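Side-chain contacts in luciferase-like monooxygenase (Streptomyces bottropensis, PDB 7BIP), which probably acts as a luciferase-like monooxygenase in the biosynthesis of the aromatic polyketide rishirilide, inserting an oxygen atom from molecular oxygen: residues G133-R138 with V146-T151; R139-E144 with P170-A175. All coordinates share one frame; numbering follows the deposited sequence.

Contact 1 of 2, residues G133-R138 with V146-T151; sequences GVEAVR and VVWEGT. With EDO (1,2-ethanediol), chain J.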
loop_
_atom_site.group_PDB
_atom_site.type_symbol
_atom_site.label_atom_id
_atom_site.label_comp_id
_atom_site.label_asym_id
_atom_site.label_seq_id
_atom_site.Cartn_x
_atom_site.Cartn_y
_atom_site.Cartn_z
ATOM N N GLY A 133 4.872 9.515 16.758
ATOM C CA GLY A 133 4.812 8.760 15.517
ATOM C C GLY A 133 5.639 9.394 14.416
ATOM O O GLY A 133 6.366 8.699 13.695
ATOM N N VAL A 134 5.554 10.723 14.280
ATOM C CA VAL A 134 6.348 11.420 13.270
ATOM C C VAL A 134 7.833 11.239 13.548
ATOM O O VAL A 134 8.622 10.917 12.649
ATOM C CB VAL A 134 5.970 12.910 13.223
ATOM C CG1 VAL A 134 6.919 13.661 12.284
ATOM C CG2 VAL A 134 4.514 13.086 12.777
ATOM N N GLU A 135 8.241 11.447 14.795
ATOM C CA GLU A 135 9.665 11.385 15.097
ATOM C C GLU A 135 10.202 9.966 14.981
ATOM O O GLU A 135 11.328 9.764 14.512
ATOM C CB GLU A 135 9.928 11.951 16.486
ATOM C CG GLU A 135 11.371 11.800 16.974
ATOM C CD GLU A 135 12.375 12.628 16.174
ATOM O OE1 GLU A 135 11.961 13.398 15.284
ATOM O OE2 GLU A 135 13.585 12.494 16.440
ATOM N N ALA A 136 9.429 8.968 15.422
ATOM C CA ALA A 136 9.892 7.591 15.289
ATOM C C ALA A 136 10.090 7.221 13.824
ATOM O O ALA A 136 11.084 6.574 13.473
ATOM C CB ALA A 136 8.914 6.630 15.964
ATOM N N VAL A 137 9.158 7.632 12.955
ATOM C CA VAL A 137 9.305 7.355 11.526
ATOM C C VAL A 137 10.537 8.061 10.973
ATOM O O VAL A 137 11.339 7.467 10.241
ATOM C CB VAL A 137 8.033 7.766 10.764
ATOM C CG1 VAL A 137 8.298 7.792 9.247
ATOM C CG2 VAL A 137 6.878 6.797 11.101
ATOM N N ARG A 138 10.705 9.345 11.312
ATOM C CA ARG A 138 11.885 10.075 10.861
ATOM C C ARG A 138 13.164 9.367 11.284
ATOM O O ARG A 138 14.101 9.241 10.482
ATOM C CB ARG A 138 11.873 11.508 11.399
ATOM C CG ARG A 138 13.038 12.353 10.880
ATOM C CD ARG A 138 13.275 13.628 11.726
ATOM N NE ARG A 138 13.860 13.334 13.036
ATOM C CZ ARG A 138 15.128 12.975 13.234
ATOM N NH1 ARG A 138 15.970 12.885 12.210
ATOM N NH2 ARG A 138 15.562 12.707 14.457
ATOM N N VAL A 146 18.387 1.874 15.601
ATOM C CA VAL A 146 17.494 2.797 16.282
ATOM C C VAL A 146 16.944 2.143 17.541
ATOM O O VAL A 146 16.370 1.047 17.493
ATOM C CB VAL A 146 16.355 3.223 15.346
ATOM C CG1 VAL A 146 15.328 4.093 16.094
ATOM C CG2 VAL A 146 16.926 3.974 14.145
ATOM N N VAL A 147 17.117 2.815 18.671
ATOM C CA VAL A 147 16.518 2.399 19.930
ATOM C C VAL A 147 15.453 3.429 20.260
ATOM O O VAL A 147 15.766 4.587 20.560
ATOM C CB VAL A 147 17.550 2.272 21.051
ATOM C CG1 VAL A 147 16.852 1.793 22.300
ATOM C CG2 VAL A 147 18.632 1.273 20.629
ATOM N N TRP A 148 14.194 3.030 20.144
ATOM C CA TRP A 148 13.063 3.929 20.341
ATOM C C TRP A 148 12.337 3.492 21.606
ATOM O O TRP A 148 11.750 2.406 21.652
ATOM C CB TRP A 148 12.136 3.926 19.121
ATOM C CG TRP A 148 10.956 4.828 19.324
ATOM C CD1 TRP A 148 9.676 4.447 19.623
ATOM C CD2 TRP A 148 10.953 6.259 19.301
ATOM N NE1 TRP A 148 8.876 5.554 19.772
ATOM C CE2 TRP A 148 9.631 6.679 19.574
ATOM C CE3 TRP A 148 11.936 7.228 19.073
ATOM C CZ2 TRP A 148 9.267 8.029 19.622
ATOM C CZ3 TRP A 148 11.572 8.567 19.108
ATOM C CH2 TRP A 148 10.247 8.955 19.387
ATOM N N GLU A 149 12.401 4.329 22.639
ATOM C CA GLU A 149 11.832 4.011 23.941
ATOM C C GLU A 149 10.570 4.829 24.139
ATOM O O GLU A 149 10.457 5.610 25.089
ATOM C CB GLU A 149 12.860 4.284 25.038
ATOM C CG GLU A 149 14.077 3.403 24.896
ATOM C CD GLU A 149 13.775 1.963 25.263
ATOM O OE1 GLU A 149 12.716 1.710 25.880
ATOM O OE2 GLU A 149 14.596 1.082 24.948
ATOM N N GLY A 150 9.617 4.652 23.236
ATOM C CA GLY A 150 8.512 5.579 23.152
ATOM C C GLY A 150 7.432 5.338 24.185
ATOM O O GLY A 150 7.330 4.276 24.806
ATOM N N THR A 151 6.604 6.372 24.338
ATOM C CA THR A 151 5.434 6.291 25.203
ATOM C C THR A 151 4.488 5.199 24.720
ATOM O O THR A 151 3.862 4.507 25.532
ATOM C CB THR A 151 4.732 7.658 25.240
ATOM O OG1 THR A 151 5.640 8.658 25.739
ATOM C CG2 THR A 151 3.494 7.626 26.164
HETATM C C1 EDO J . 17.346 -1.035 25.595
HETATM O O1 EDO J . 16.845 -2.378 25.615
HETATM C C2 EDO J . 16.732 -0.247 26.745
HETATM O O2 EDO J . 17.127 1.129 26.655
#

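Contact 2 of 2, residues R139-E144 with P170-A175; sequences RLWAEE and PRILVA. With CA (calcium ion), chain C.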
loop_
_atom_site.group_PDB
_atom_site.type_symbol
_atom_site.label_atom_id
_atom_site.label_comp_id
_atom_site.label_asym_id
_atom_site.label_seq_id
_atom_site.Cartn_x
_atom_site.Cartn_y
_atom_site.Cartn_z
ATOM N N ARG A 139 13.215 8.884 12.531
ATOM C CA ARG A 139 14.409 8.196 13.007
ATOM C C ARG A 139 14.630 6.886 12.271
ATOM O O ARG A 139 15.773 6.545 11.949
ATOM C CB ARG A 139 14.316 7.940 14.511
ATOM C CG ARG A 139 14.574 9.173 15.289
ATOM C CD ARG A 139 14.990 8.879 16.705
ATOM N NE ARG A 139 14.730 10.076 17.470
ATOM C CZ ARG A 139 14.843 10.181 18.783
ATOM N NH1 ARG A 139 15.239 9.138 19.513
ATOM N NH2 ARG A 139 14.555 11.346 19.350
ATOM N N LEU A 140 13.553 6.115 12.041
ATOM C CA LEU A 140 13.690 4.865 11.295
ATOM C C LEU A 140 14.229 5.109 9.892
ATOM O O LEU A 140 14.955 4.266 9.351
ATOM C CB LEU A 140 12.346 4.135 11.241
ATOM C CG LEU A 140 11.963 3.493 12.589
ATOM C CD1 LEU A 140 10.473 3.176 12.636
ATOM C CD2 LEU A 140 12.796 2.235 12.838
ATOM N N TRP A 141 13.902 6.257 9.288
ATOM C CA TRP A 141 14.438 6.575 7.969
ATOM C C TRP A 141 15.873 7.082 8.037
ATOM O O TRP A 141 16.695 6.744 7.176
ATOM C CB TRP A 141 13.593 7.654 7.300
ATOM C CG TRP A 141 12.236 7.268 6.820
ATOM C CD1 TRP A 141 11.775 6.023 6.496
ATOM C CD2 TRP A 141 11.167 8.179 6.570
ATOM N NE1 TRP A 141 10.464 6.108 6.071
ATOM C CE2 TRP A 141 10.073 7.423 6.102
ATOM C CE3 TRP A 141 11.023 9.562 6.713
ATOM C CZ2 TRP A 141 8.855 8.005 5.760
ATOM C CZ3 TRP A 141 9.808 10.146 6.367
ATOM C CH2 TRP A 141 8.742 9.369 5.905
ATOM N N ALA A 142 16.181 7.928 9.024
ATOM C CA ALA A 142 17.427 8.679 9.025
ATOM C C ALA A 142 18.579 7.939 9.679
ATOM O O ALA A 142 19.741 8.273 9.405
ATOM C CB ALA A 142 17.239 10.015 9.755
ATOM N N GLU A 143 18.292 6.960 10.535
ATOM C CA GLU A 143 19.294 6.361 11.407
ATOM C C GLU A 143 19.227 4.837 11.341
ATOM O O GLU A 143 18.285 4.246 10.808
ATOM C CB GLU A 143 19.111 6.804 12.873
ATOM C CG GLU A 143 19.030 8.313 13.095
ATOM C CD GLU A 143 20.332 9.029 12.801
ATOM O OE1 GLU A 143 20.282 10.230 12.454
ATOM O OE2 GLU A 143 21.404 8.396 12.919
ATOM N N GLU A 144 20.253 4.215 11.916
ATOM C CA GLU A 144 20.367 2.772 12.034
ATOM C C GLU A 144 20.601 2.426 13.497
ATOM O O GLU A 144 20.966 3.289 14.298
ATOM C CB GLU A 144 21.507 2.231 11.165
ATOM C CG GLU A 144 21.357 2.590 9.699
ATOM C CD GLU A 144 22.018 3.909 9.320
ATOM O OE1 GLU A 144 23.005 4.319 9.978
ATOM O OE2 GLU A 144 21.546 4.531 8.345
ATOM N N PRO A 170 12.202 11.239 2.457
ATOM C CA PRO A 170 11.222 12.151 1.860
ATOM C C PRO A 170 10.961 13.360 2.751
ATOM O O PRO A 170 11.071 13.295 3.980
ATOM C CB PRO A 170 9.973 11.280 1.727
ATOM C CG PRO A 170 10.498 9.902 1.610
ATOM C CD PRO A 170 11.674 9.863 2.544
ATOM N N ARG A 171 10.622 14.476 2.106
ATOM C CA ARG A 171 10.188 15.668 2.826
ATOM C C ARG A 171 9.079 15.307 3.804
ATOM O O ARG A 171 8.173 14.542 3.472
ATOM C CB ARG A 171 9.683 16.724 1.839
ATOM C CG ARG A 171 9.465 18.110 2.460
ATOM C CD ARG A 171 8.803 19.065 1.466
ATOM N NE ARG A 171 9.578 19.203 0.238
ATOM C CZ ARG A 171 10.565 20.075 0.071
ATOM N NH1 ARG A 171 10.902 20.890 1.063
ATOM N NH2 ARG A 171 11.216 20.129 -1.087
ATOM N N ILE A 172 9.154 15.858 5.015
ATOM C CA ILE A 172 8.130 15.657 6.038
ATOM C C ILE A 172 7.342 16.953 6.179
ATOM O O ILE A 172 7.926 18.019 6.395
ATOM C CB ILE A 172 8.751 15.247 7.388
ATOM C CG1 ILE A 172 9.385 13.853 7.305
ATOM C CG2 ILE A 172 7.696 15.260 8.508
ATOM C CD1 ILE A 172 10.157 13.473 8.582
ATOM N N LEU A 173 6.018 16.866 6.049
ATOM C CA LEU A 173 5.143 18.002 6.301
ATOM C C LEU A 173 4.158 17.641 7.401
ATOM O O LEU A 173 3.688 16.503 7.473
ATOM C CB LEU A 173 4.384 18.422 5.034
ATOM C CG LEU A 173 5.312 18.698 3.855
ATOM C CD1 LEU A 173 5.314 17.489 2.937
ATOM C CD2 LEU A 173 4.884 19.962 3.118
ATOM N N VAL A 174 3.841 18.609 8.253
ATOM C CA VAL A 174 2.938 18.398 9.380
ATOM C C VAL A 174 1.682 19.217 9.133
ATOM O O VAL A 174 1.754 20.437 8.940
ATOM C CB VAL A 174 3.601 18.776 10.712
ATOM C CG1 VAL A 174 2.573 18.778 11.828
ATOM C CG2 VAL A 174 4.726 17.790 11.012
ATOM N N ALA A 175 0.536 18.547 9.130
ATOM C CA ALA A 175 -0.721 19.227 8.859
ATOM C C ALA A 175 -1.200 19.930 10.116
ATOM O O ALA A 175 -1.214 19.342 11.201
ATOM C CB ALA A 175 -1.781 18.242 8.370
HETATM CA CA CA C . 23.531 6.020 8.342
HETATM O O HOH W 1 22.381 7.777 9.440
HETATM O O HOH W 2 25.309 6.180 9.957
#

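Contact 1 of 2, residues G133-R138 with V146-T151
A136 sets its methyl over one face of the W148 indole: CB lies 3.9 Å from the centroid of the five-membered ring and 18° off the ring normal, the geometry of a CH-pi contact. The closest atom beneath it is CE2, 3.7 Å from A136 CB, at the fusion of the two rings. In W148, CG anti to the backbone N (chi1 179°) carries the indole out from the strand toward the helix. One residue earlier, E135 meets the benzo part of the indole obliquely, its CG 3.9 Å from W148 CZ3. Its chain then bends at chi2, and the carboxylate is gripped side-on by R138, with NE 2.9 Å from E135 OE1 and NH2 2.8 Å from E135 OE2. An alanine in place of E135 would probably leave R138 and R139, which also pairs with OE2, without their shared carboxylate and take away the CG that packs against CZ3 and CH2. W148 is also met by F155, whose ring plane lies at about 30° to the indole. The contact thus joins helix 126-142 to the antiparallel hairpin of strands 146-149 and 154-158, while A136 also touches P85 at helix 85-98.

Contact 2 of 2, residues R139-E144 with P170-A175
W141 receives P170 over one ring face and I172 at its edge, two approaches at very different angles to the same indole. P170 CD stands 4.2 Å from the centroid of the six-membered ring and 10° off its normal, so the pyrrolidine makes a CH-pi contact, displaced slightly toward the rim. I172 CG1 comes in the ring plane, 3.8 Å from W141 CZ3; I172 CD1 also neighbours that carbon, W141 CZ3, at 4.0 Å. With CG1 anti to the carbonyl carbon (chi1 -67°) and the chain extended beyond it, I172 brings its ethyl branch to the indole, although its CB does not point there directly. The indole N-H faces another way and is satisfied by A89 O of helix 85-98. Past the helix end, E144 holds a calcium ion with both carboxylate oxygens, OE1 at 2.4 Å and OE2 at 2.5 Å from the metal. A water on that ion also donates to A142 O, tying the last helical residue to the metal. Chemically, then, the helix-strand junction is apolar: shape and CH-pi attraction hold it, the buried indole nitrogen is paired separately, and the calcium ion sits apart, its charge probably balanced in part by the E144 carboxylate.

Contacts 1 and 2 have centres 10 Å apart and share helix 126-142, which supplies 133-138 and, with the loop after it, 139-144. Along the chain their segments alternate: 133-138 and 139-144 come first, then 146-151, then 170-175. Contact 1 faces the outer hairpin, whereas contact 2 faces strand 171-175, which lies between strands 103-107 and 192-195 in the parallel sheet of the TIM-barrel fold. The contacts also touch directly, with W148 CZ3 3.7 Å from R139 CZ and R138 CB 3.8 Å from I172 CD1. The helix is therefore packed between barrel strand and hairpin, connecting to the sheet this peripheral hairpin, which lies between the helix and strand 171-175 in sequence.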